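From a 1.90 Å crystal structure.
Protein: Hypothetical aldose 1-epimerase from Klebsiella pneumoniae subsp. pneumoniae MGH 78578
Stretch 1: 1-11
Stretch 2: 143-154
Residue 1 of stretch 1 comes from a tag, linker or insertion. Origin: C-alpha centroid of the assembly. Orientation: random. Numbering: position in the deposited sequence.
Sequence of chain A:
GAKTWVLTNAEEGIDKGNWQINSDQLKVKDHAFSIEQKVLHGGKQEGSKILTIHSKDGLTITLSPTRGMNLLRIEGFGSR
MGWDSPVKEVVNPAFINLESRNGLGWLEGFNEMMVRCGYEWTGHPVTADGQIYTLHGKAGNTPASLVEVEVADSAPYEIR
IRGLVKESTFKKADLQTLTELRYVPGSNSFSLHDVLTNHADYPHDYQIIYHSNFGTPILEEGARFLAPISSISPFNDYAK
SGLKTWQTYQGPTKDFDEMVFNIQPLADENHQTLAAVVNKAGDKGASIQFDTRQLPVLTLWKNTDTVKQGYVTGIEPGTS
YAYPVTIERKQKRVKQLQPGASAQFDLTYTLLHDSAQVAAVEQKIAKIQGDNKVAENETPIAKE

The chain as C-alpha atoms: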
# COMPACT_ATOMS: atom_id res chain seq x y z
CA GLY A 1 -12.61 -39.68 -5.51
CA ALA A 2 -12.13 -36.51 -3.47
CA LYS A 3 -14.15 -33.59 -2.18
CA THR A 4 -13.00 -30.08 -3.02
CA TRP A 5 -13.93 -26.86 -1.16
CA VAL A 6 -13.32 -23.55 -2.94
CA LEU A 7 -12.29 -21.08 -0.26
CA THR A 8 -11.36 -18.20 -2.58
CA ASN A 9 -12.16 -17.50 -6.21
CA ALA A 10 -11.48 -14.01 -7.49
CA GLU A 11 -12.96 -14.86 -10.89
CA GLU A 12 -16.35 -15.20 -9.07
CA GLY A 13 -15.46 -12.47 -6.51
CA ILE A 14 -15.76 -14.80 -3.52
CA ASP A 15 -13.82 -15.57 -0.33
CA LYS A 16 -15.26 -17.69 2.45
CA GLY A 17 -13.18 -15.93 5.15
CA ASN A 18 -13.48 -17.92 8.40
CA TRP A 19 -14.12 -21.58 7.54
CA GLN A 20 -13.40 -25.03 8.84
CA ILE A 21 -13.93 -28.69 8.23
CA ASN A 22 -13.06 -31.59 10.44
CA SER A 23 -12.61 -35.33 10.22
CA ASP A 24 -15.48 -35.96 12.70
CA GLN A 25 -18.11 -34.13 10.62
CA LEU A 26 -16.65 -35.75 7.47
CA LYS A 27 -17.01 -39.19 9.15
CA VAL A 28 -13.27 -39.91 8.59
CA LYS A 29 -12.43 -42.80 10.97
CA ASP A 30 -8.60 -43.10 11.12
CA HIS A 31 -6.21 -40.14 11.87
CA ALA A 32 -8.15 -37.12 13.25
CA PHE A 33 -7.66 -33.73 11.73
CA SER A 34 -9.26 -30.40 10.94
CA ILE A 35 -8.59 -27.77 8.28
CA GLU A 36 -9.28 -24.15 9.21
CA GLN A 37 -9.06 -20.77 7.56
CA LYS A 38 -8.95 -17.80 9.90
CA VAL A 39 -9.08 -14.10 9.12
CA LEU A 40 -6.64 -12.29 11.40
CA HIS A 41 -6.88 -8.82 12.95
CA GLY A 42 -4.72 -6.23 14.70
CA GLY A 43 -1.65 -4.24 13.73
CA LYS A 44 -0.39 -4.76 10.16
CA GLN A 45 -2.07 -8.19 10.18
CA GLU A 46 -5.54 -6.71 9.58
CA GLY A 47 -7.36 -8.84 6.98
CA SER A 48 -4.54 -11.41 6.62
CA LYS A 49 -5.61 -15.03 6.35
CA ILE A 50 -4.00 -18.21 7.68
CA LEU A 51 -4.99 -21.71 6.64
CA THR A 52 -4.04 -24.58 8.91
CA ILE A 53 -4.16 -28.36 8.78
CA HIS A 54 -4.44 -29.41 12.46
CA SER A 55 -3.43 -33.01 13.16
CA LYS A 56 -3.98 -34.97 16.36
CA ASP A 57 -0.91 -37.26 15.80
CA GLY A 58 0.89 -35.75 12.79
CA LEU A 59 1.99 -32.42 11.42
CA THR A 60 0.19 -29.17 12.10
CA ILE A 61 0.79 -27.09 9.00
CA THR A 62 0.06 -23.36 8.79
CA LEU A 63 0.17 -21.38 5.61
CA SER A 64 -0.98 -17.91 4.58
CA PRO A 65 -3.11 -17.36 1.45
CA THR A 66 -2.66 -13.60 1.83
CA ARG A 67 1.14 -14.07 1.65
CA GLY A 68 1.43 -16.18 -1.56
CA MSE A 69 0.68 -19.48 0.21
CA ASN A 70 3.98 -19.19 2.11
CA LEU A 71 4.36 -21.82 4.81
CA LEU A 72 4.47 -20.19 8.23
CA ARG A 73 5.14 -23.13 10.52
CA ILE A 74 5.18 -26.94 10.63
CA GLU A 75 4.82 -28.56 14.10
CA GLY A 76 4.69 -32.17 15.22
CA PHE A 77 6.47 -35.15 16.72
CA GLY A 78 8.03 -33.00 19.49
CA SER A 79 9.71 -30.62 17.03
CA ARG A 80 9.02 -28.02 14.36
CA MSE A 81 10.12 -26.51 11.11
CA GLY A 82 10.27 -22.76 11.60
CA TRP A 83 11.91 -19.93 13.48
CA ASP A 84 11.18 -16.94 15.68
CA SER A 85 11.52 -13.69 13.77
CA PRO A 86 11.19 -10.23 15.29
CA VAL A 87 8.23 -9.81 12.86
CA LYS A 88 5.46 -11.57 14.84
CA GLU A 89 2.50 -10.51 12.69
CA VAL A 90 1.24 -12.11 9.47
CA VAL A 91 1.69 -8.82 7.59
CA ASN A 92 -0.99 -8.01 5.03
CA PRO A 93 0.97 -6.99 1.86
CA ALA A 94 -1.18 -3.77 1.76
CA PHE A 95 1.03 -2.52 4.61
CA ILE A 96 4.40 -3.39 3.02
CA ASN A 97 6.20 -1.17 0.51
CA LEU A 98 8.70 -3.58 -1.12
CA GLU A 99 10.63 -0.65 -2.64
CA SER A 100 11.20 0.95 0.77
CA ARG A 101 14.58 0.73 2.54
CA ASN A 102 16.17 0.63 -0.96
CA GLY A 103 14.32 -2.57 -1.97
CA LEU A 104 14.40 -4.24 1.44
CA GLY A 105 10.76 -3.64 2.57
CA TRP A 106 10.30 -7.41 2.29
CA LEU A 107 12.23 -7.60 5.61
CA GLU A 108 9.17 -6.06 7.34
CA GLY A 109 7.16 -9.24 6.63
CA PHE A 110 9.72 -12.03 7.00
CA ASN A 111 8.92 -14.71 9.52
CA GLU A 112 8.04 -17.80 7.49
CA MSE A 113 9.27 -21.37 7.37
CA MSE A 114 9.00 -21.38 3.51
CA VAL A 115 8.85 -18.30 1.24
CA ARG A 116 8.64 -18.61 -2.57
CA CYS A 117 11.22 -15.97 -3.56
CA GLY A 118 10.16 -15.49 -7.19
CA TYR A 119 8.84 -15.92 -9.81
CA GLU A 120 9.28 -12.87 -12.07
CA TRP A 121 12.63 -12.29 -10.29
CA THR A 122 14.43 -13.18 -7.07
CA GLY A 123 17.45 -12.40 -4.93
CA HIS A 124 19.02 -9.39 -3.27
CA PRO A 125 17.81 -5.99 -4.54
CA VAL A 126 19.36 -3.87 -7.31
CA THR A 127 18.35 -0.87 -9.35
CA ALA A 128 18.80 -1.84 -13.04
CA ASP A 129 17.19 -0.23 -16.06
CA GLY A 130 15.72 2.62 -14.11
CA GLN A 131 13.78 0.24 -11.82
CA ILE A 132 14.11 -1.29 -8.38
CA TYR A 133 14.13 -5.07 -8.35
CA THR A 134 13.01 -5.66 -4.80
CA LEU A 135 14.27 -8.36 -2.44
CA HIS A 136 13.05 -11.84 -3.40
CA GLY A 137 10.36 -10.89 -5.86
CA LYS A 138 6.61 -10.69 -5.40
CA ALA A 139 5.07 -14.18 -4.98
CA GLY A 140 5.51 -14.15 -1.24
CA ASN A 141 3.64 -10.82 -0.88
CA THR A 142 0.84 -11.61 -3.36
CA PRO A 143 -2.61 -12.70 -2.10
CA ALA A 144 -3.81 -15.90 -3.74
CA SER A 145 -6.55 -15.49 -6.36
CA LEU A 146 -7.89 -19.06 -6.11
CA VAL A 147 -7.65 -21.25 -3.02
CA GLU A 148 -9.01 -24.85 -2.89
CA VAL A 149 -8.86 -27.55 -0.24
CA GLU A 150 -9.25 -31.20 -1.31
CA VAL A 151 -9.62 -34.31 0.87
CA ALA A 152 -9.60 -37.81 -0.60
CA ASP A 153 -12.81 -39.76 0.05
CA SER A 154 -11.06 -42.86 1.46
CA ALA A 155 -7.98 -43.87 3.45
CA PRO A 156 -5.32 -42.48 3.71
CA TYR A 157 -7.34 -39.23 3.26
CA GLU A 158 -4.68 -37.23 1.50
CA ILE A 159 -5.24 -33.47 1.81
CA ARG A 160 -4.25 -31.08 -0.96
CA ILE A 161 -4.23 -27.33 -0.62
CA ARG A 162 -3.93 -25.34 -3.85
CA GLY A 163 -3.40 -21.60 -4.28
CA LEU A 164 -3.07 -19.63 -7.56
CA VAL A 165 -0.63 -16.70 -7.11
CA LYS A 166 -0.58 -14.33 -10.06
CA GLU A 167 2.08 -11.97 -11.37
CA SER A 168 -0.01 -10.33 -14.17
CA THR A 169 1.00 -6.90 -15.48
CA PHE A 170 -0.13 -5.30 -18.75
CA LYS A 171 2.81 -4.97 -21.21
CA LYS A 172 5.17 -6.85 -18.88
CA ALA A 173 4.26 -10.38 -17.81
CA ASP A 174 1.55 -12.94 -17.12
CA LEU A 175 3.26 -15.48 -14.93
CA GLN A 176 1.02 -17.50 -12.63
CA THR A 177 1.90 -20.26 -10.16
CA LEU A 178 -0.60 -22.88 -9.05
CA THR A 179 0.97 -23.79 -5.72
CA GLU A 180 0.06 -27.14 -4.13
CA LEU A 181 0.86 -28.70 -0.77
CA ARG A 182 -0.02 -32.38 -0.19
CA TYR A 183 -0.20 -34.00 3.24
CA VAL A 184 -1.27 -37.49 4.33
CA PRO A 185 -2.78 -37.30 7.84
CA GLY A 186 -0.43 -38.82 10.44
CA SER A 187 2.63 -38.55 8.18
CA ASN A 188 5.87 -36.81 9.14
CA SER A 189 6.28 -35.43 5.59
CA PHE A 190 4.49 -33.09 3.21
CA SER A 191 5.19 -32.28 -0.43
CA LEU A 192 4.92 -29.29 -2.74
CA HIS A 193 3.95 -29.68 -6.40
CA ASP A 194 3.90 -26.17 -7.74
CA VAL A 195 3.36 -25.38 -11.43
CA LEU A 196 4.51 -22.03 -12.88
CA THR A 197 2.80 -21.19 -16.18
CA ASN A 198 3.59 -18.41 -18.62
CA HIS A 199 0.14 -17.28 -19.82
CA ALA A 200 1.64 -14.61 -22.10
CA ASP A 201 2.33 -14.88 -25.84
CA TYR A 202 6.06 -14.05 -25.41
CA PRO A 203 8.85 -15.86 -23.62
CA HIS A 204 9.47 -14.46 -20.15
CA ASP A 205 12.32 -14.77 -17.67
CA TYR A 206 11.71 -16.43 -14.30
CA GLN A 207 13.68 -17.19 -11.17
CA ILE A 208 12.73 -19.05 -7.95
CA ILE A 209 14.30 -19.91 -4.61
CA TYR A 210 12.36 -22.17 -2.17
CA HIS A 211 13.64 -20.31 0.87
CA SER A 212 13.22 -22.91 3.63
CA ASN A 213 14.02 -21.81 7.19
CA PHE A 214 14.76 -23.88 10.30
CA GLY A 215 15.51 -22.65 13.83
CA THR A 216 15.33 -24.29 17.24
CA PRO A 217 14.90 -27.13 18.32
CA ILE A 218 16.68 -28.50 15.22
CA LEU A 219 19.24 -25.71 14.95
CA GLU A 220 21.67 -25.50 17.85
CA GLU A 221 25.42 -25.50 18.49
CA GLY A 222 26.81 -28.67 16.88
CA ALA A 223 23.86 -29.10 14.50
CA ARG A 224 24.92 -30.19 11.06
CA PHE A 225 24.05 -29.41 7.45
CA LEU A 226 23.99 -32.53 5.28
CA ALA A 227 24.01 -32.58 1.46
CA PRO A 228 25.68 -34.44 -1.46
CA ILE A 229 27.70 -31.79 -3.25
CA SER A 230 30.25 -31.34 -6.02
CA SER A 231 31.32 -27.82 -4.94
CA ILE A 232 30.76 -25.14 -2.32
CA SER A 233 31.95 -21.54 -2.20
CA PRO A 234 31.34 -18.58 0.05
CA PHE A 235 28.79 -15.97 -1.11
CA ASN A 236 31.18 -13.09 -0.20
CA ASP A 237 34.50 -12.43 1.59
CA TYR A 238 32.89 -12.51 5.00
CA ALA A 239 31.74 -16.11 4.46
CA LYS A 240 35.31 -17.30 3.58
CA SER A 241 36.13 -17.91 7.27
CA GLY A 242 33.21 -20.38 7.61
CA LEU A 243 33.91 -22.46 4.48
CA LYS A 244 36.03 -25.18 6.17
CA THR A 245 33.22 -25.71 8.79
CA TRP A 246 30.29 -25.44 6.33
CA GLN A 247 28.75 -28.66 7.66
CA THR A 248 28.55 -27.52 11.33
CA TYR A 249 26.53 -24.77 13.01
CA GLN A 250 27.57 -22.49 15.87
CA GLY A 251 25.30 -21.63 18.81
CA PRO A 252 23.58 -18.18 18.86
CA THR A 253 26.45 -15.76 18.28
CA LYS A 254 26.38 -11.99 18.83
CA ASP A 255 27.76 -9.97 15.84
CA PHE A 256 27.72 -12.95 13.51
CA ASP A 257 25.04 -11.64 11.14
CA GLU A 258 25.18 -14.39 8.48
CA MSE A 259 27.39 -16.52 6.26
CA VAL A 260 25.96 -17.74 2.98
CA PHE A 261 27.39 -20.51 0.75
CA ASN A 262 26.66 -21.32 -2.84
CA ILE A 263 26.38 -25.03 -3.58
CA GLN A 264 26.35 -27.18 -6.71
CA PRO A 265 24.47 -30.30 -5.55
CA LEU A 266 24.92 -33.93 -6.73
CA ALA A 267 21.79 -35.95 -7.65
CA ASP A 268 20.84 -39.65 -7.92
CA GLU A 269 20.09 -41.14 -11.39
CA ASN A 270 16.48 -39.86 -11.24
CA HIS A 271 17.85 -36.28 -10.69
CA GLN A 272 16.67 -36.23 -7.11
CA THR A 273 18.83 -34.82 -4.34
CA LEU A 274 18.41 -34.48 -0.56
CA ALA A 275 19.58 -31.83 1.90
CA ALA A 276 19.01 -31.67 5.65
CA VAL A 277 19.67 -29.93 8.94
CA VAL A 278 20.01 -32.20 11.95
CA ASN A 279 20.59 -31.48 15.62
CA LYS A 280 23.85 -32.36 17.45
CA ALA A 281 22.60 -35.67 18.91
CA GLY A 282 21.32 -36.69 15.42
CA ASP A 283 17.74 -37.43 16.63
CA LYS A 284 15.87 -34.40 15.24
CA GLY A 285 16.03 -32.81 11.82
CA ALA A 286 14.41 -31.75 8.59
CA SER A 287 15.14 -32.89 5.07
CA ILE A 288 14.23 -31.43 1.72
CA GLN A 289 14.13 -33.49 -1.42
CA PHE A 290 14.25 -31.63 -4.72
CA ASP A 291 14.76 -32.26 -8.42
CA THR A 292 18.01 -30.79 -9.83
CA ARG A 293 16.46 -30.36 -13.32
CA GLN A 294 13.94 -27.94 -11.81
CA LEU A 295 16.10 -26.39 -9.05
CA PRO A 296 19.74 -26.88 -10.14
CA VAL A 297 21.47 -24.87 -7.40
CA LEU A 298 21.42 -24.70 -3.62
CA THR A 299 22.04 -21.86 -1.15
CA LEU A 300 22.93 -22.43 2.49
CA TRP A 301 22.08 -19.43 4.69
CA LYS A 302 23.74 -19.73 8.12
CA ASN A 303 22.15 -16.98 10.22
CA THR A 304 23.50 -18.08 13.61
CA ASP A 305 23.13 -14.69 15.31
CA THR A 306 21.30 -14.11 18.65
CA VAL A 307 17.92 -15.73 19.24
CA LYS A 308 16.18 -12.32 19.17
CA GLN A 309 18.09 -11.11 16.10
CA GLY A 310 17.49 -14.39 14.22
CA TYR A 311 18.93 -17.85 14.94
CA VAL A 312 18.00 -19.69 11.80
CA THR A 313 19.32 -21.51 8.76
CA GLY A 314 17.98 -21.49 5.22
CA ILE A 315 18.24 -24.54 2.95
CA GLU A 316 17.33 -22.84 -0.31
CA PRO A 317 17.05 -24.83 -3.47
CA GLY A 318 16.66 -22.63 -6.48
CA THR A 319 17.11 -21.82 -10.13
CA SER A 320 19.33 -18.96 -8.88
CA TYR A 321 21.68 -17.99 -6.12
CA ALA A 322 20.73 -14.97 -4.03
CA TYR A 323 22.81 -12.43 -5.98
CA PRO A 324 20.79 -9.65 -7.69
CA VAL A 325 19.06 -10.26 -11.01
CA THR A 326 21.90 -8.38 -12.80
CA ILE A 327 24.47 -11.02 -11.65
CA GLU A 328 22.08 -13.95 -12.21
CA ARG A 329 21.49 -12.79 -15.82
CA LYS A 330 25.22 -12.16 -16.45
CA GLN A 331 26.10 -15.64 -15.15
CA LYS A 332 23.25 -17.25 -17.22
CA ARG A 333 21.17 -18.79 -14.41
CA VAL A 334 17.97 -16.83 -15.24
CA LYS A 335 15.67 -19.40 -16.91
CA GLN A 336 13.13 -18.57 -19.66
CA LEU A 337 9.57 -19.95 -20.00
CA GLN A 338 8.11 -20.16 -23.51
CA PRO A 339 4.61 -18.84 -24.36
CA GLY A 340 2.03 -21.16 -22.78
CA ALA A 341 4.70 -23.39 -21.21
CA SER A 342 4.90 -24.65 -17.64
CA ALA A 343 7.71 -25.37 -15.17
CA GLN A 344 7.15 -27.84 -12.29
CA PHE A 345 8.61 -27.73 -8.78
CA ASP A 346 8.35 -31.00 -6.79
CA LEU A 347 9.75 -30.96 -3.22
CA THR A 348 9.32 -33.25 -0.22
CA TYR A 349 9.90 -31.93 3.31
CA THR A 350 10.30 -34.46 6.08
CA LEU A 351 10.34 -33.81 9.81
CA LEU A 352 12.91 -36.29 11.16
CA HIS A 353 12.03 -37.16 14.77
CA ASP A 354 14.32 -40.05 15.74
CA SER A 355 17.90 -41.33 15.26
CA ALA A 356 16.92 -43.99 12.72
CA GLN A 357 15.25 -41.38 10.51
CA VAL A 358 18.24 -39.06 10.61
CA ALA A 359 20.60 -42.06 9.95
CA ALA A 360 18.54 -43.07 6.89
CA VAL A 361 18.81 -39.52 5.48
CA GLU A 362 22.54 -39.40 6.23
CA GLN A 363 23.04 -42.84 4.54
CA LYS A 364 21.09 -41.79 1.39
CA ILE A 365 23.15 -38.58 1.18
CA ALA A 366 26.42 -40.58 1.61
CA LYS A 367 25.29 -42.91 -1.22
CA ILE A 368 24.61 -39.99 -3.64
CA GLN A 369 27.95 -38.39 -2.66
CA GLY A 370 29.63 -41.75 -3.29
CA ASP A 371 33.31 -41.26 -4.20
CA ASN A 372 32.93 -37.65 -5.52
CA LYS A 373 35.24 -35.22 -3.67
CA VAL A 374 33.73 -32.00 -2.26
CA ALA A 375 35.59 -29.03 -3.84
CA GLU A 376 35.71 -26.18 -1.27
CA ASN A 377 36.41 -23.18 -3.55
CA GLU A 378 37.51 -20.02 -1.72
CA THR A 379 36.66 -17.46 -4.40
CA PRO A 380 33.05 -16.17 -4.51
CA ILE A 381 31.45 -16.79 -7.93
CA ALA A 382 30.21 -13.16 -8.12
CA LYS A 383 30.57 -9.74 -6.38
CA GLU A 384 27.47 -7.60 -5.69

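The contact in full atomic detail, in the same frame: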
# COMPACT_ATOMS: atom_id res chain seq x y z
N GLY A 1 -11.86 -40.96 -5.54
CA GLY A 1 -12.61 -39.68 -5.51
C GLY A 1 -12.08 -38.78 -4.40
O GLY A 1 -11.24 -39.21 -3.56
N ALA A 2 -12.55 -37.53 -4.42
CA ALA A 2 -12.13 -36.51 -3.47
C ALA A 2 -13.20 -35.43 -3.41
O ALA A 2 -13.98 -35.26 -4.35
CB ALA A 2 -10.79 -35.90 -3.88
N LYS A 3 -13.28 -34.74 -2.28
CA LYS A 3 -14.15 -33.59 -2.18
C LYS A 3 -13.27 -32.36 -2.19
O LYS A 3 -12.23 -32.34 -1.53
CB LYS A 3 -15.00 -33.65 -0.94
CG LYS A 3 -15.90 -32.39 -0.80
CD LYS A 3 -17.30 -32.68 -0.26
CE LYS A 3 -18.20 -31.46 -0.50
NZ LYS A 3 -19.61 -31.72 -0.15
N THR A 4 -13.70 -31.34 -2.94
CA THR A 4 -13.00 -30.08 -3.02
C THR A 4 -13.87 -28.95 -2.46
O THR A 4 -15.03 -28.86 -2.82
CB THR A 4 -12.61 -29.78 -4.50
OG1 THR A 4 -11.72 -30.82 -4.97
CG2 THR A 4 -11.88 -28.43 -4.62
N TRP A 5 -13.29 -28.11 -1.59
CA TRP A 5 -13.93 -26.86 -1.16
C TRP A 5 -13.19 -25.68 -1.77
O TRP A 5 -11.96 -25.63 -1.71
CB TRP A 5 -13.91 -26.72 0.36
CG TRP A 5 -14.72 -27.73 1.08
CD1 TRP A 5 -15.98 -27.56 1.56
CD2 TRP A 5 -14.34 -29.07 1.41
NE1 TRP A 5 -16.41 -28.69 2.17
CE2 TRP A 5 -15.43 -29.64 2.11
CE3 TRP A 5 -13.19 -29.84 1.21
CZ2 TRP A 5 -15.41 -30.95 2.58
CZ3 TRP A 5 -13.17 -31.12 1.67
CH2 TRP A 5 -14.28 -31.68 2.36
N VAL A 6 -13.92 -24.71 -2.31
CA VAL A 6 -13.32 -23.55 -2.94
C VAL A 6 -13.42 -22.43 -1.92
O VAL A 6 -14.49 -21.92 -1.64
CB VAL A 6 -14.01 -23.14 -4.29
CG1 VAL A 6 -13.35 -21.84 -4.83
CG2 VAL A 6 -13.95 -24.29 -5.33
N LEU A 7 -12.30 -22.07 -1.32
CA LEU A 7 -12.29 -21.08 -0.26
C LEU A 7 -12.24 -19.66 -0.80
O LEU A 7 -12.69 -18.74 -0.13
CB LEU A 7 -11.06 -21.28 0.65
CG LEU A 7 -11.11 -22.30 1.77
CD1 LEU A 7 -11.73 -23.56 1.38
CD2 LEU A 7 -9.72 -22.48 2.42
N THR A 8 -11.58 -19.50 -1.96
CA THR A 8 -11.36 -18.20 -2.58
C THR A 8 -11.38 -18.37 -4.08
O THR A 8 -10.80 -19.30 -4.63
CB THR A 8 -10.01 -17.59 -2.17
OG1 THR A 8 -9.92 -17.52 -0.74
CG2 THR A 8 -9.82 -16.22 -2.75
N ASN A 9 -12.11 -17.49 -4.74
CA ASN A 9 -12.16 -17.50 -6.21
C ASN A 9 -12.45 -16.10 -6.72
O ASN A 9 -13.59 -15.67 -6.82
CB ASN A 9 -13.15 -18.54 -6.74
CG ASN A 9 -13.06 -18.71 -8.26
OD1 ASN A 9 -12.47 -17.89 -8.95
ND2 ASN A 9 -13.62 -19.77 -8.78
N ALA A 10 -11.38 -15.40 -7.08
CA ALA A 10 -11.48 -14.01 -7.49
C ALA A 10 -12.29 -13.88 -8.76
O ALA A 10 -13.01 -12.88 -8.94
CB ALA A 10 -10.08 -13.37 -7.63
N GLU A 11 -12.20 -14.88 -9.64
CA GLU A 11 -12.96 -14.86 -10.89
C GLU A 11 -14.47 -14.73 -10.62
O GLU A 11 -15.18 -14.09 -11.42
CB GLU A 11 -12.61 -16.09 -11.75
CG GLU A 11 -13.30 -16.16 -13.10
CD GLU A 11 -12.93 -17.43 -13.87
OE1 GLU A 11 -13.07 -18.56 -13.31
OE2 GLU A 11 -12.54 -17.30 -15.04
N PRO A 143 -1.45 -11.92 -2.53
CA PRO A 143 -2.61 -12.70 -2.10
C PRO A 143 -3.10 -13.66 -3.18
O PRO A 143 -3.20 -13.28 -4.35
CB PRO A 143 -3.67 -11.65 -1.81
CG PRO A 143 -2.92 -10.40 -1.61
CD PRO A 143 -1.77 -10.48 -2.58
N ALA A 144 -3.38 -14.90 -2.79
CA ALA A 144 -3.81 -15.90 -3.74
C ALA A 144 -5.17 -15.51 -4.34
O ALA A 144 -6.05 -15.00 -3.66
CB ALA A 144 -3.90 -17.27 -3.06
N SER A 145 -5.34 -15.80 -5.63
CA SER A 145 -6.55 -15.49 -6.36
C SER A 145 -7.55 -16.63 -6.31
O SER A 145 -8.73 -16.42 -6.48
CB SER A 145 -6.19 -15.27 -7.84
OG SER A 145 -5.32 -14.16 -7.95
N LEU A 146 -7.05 -17.85 -6.16
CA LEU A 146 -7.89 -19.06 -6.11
C LEU A 146 -7.28 -19.94 -5.03
O LEU A 146 -6.09 -20.18 -5.07
CB LEU A 146 -7.86 -19.82 -7.45
CG LEU A 146 -8.66 -21.15 -7.56
CD1 LEU A 146 -10.17 -20.96 -7.60
CD2 LEU A 146 -8.24 -21.98 -8.81
N VAL A 147 -8.09 -20.38 -4.08
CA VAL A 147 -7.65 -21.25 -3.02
C VAL A 147 -8.68 -22.38 -2.91
O VAL A 147 -9.89 -22.10 -2.76
CB VAL A 147 -7.50 -20.52 -1.67
CG1 VAL A 147 -7.10 -21.48 -0.58
CG2 VAL A 147 -6.46 -19.38 -1.76
N GLU A 148 -8.19 -23.63 -3.01
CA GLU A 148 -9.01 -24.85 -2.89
C GLU A 148 -8.38 -25.82 -1.91
O GLU A 148 -7.15 -25.95 -1.86
CB GLU A 148 -9.13 -25.59 -4.22
CG GLU A 148 -9.84 -24.80 -5.29
CD GLU A 148 -9.89 -25.50 -6.67
OE1 GLU A 148 -9.11 -26.42 -6.94
OE2 GLU A 148 -10.73 -25.08 -7.50
N VAL A 149 -9.25 -26.50 -1.16
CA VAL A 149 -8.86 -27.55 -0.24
C VAL A 149 -9.53 -28.85 -0.73
O VAL A 149 -10.75 -28.88 -0.98
CB VAL A 149 -9.33 -27.23 1.20
CG1 VAL A 149 -9.09 -28.44 2.12
CG2 VAL A 149 -8.63 -25.98 1.71
N GLU A 150 -8.75 -29.91 -0.81
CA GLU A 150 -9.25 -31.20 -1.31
C GLU A 150 -8.90 -32.27 -0.28
O GLU A 150 -7.80 -32.26 0.28
CB GLU A 150 -8.61 -31.51 -2.66
CG GLU A 150 -8.86 -32.91 -3.25
CD GLU A 150 -7.93 -33.23 -4.44
OE1 GLU A 150 -7.78 -32.37 -5.35
OE2 GLU A 150 -7.32 -34.33 -4.45
N VAL A 151 -9.84 -33.17 -0.03
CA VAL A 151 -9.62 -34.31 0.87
C VAL A 151 -10.12 -35.55 0.15
O VAL A 151 -11.26 -35.59 -0.31
CB VAL A 151 -10.35 -34.13 2.22
CG1 VAL A 151 -10.05 -35.36 3.16
CG2 VAL A 151 -9.89 -32.81 2.88
N ALA A 152 -9.24 -36.53 0.01
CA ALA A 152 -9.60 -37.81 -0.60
C ALA A 152 -10.74 -38.46 0.17
O ALA A 152 -10.84 -38.34 1.40
CB ALA A 152 -8.40 -38.76 -0.64
N ASP A 153 -11.61 -39.16 -0.56
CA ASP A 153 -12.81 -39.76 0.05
C ASP A 153 -12.57 -41.07 0.80
O ASP A 153 -13.51 -41.59 1.42
CB ASP A 153 -13.95 -39.91 -0.97
CG ASP A 153 -13.67 -40.90 -2.09
OD1 ASP A 153 -12.75 -41.78 -2.03
OD2 ASP A 153 -14.44 -40.78 -3.08
N SER A 154 -11.35 -41.61 0.75
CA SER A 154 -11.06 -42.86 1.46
C SER A 154 -9.62 -42.84 1.95
O SER A 154 -8.85 -41.98 1.54
CB SER A 154 -11.38 -44.06 0.56
OG SER A 154 -10.44 -44.15 -0.51

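The N-terminal strand, residues 2 to 9, lies antiparallel against the strand ending at Ala152, and hydrogen-bonded pairs alternate with non-hydrogen-bonded ones along the ladder until the bulge. Lys3 and Val151 exchange paired hydrogen bonds (N to O, 2.9 Å each way), and Trp5 repeats the pattern with Val149: Trp5 N to Val149 O is 2.7 Å, Val149 N to Trp5 O 2.9 Å.

A bulge then breaks the register. Leu7 N and Thr8 N both donate to Val147 O, at 2.8 and 3.2 Å, so one residue of stretch 1 is inserted without a partner of its own. That extra residue, Leu7, points toward the other strand, and its CD2 rests over both valines, 4.1 Å from Val147 CG1 and 3.7 Å from Val149 CG2. Trp5 fills the next space along the same face, with an apolar contact between Trp5 CZ3 and a methyl of the branched valine, CG2 of Val151, at 3.9 Å.

The face carrying Ala2, Thr4, Val6 and Asn9 opposite Ala152, Glu150, Glu148 and Leu146 is more polar. The methyl of Ala2 meets the aliphatic part of Glu150, CB to CG 3.6 Å, while Leu146 extends CD1 to 3.7 Å from Asn9 CG.

At the tag-derived Gly1, the terminal N forms a salt bridge with Asp153 OD2 at 3.6 Å; beyond the bulge, Ala10 N donates a hydrogen bond to Ser145 O at 2.9 Å.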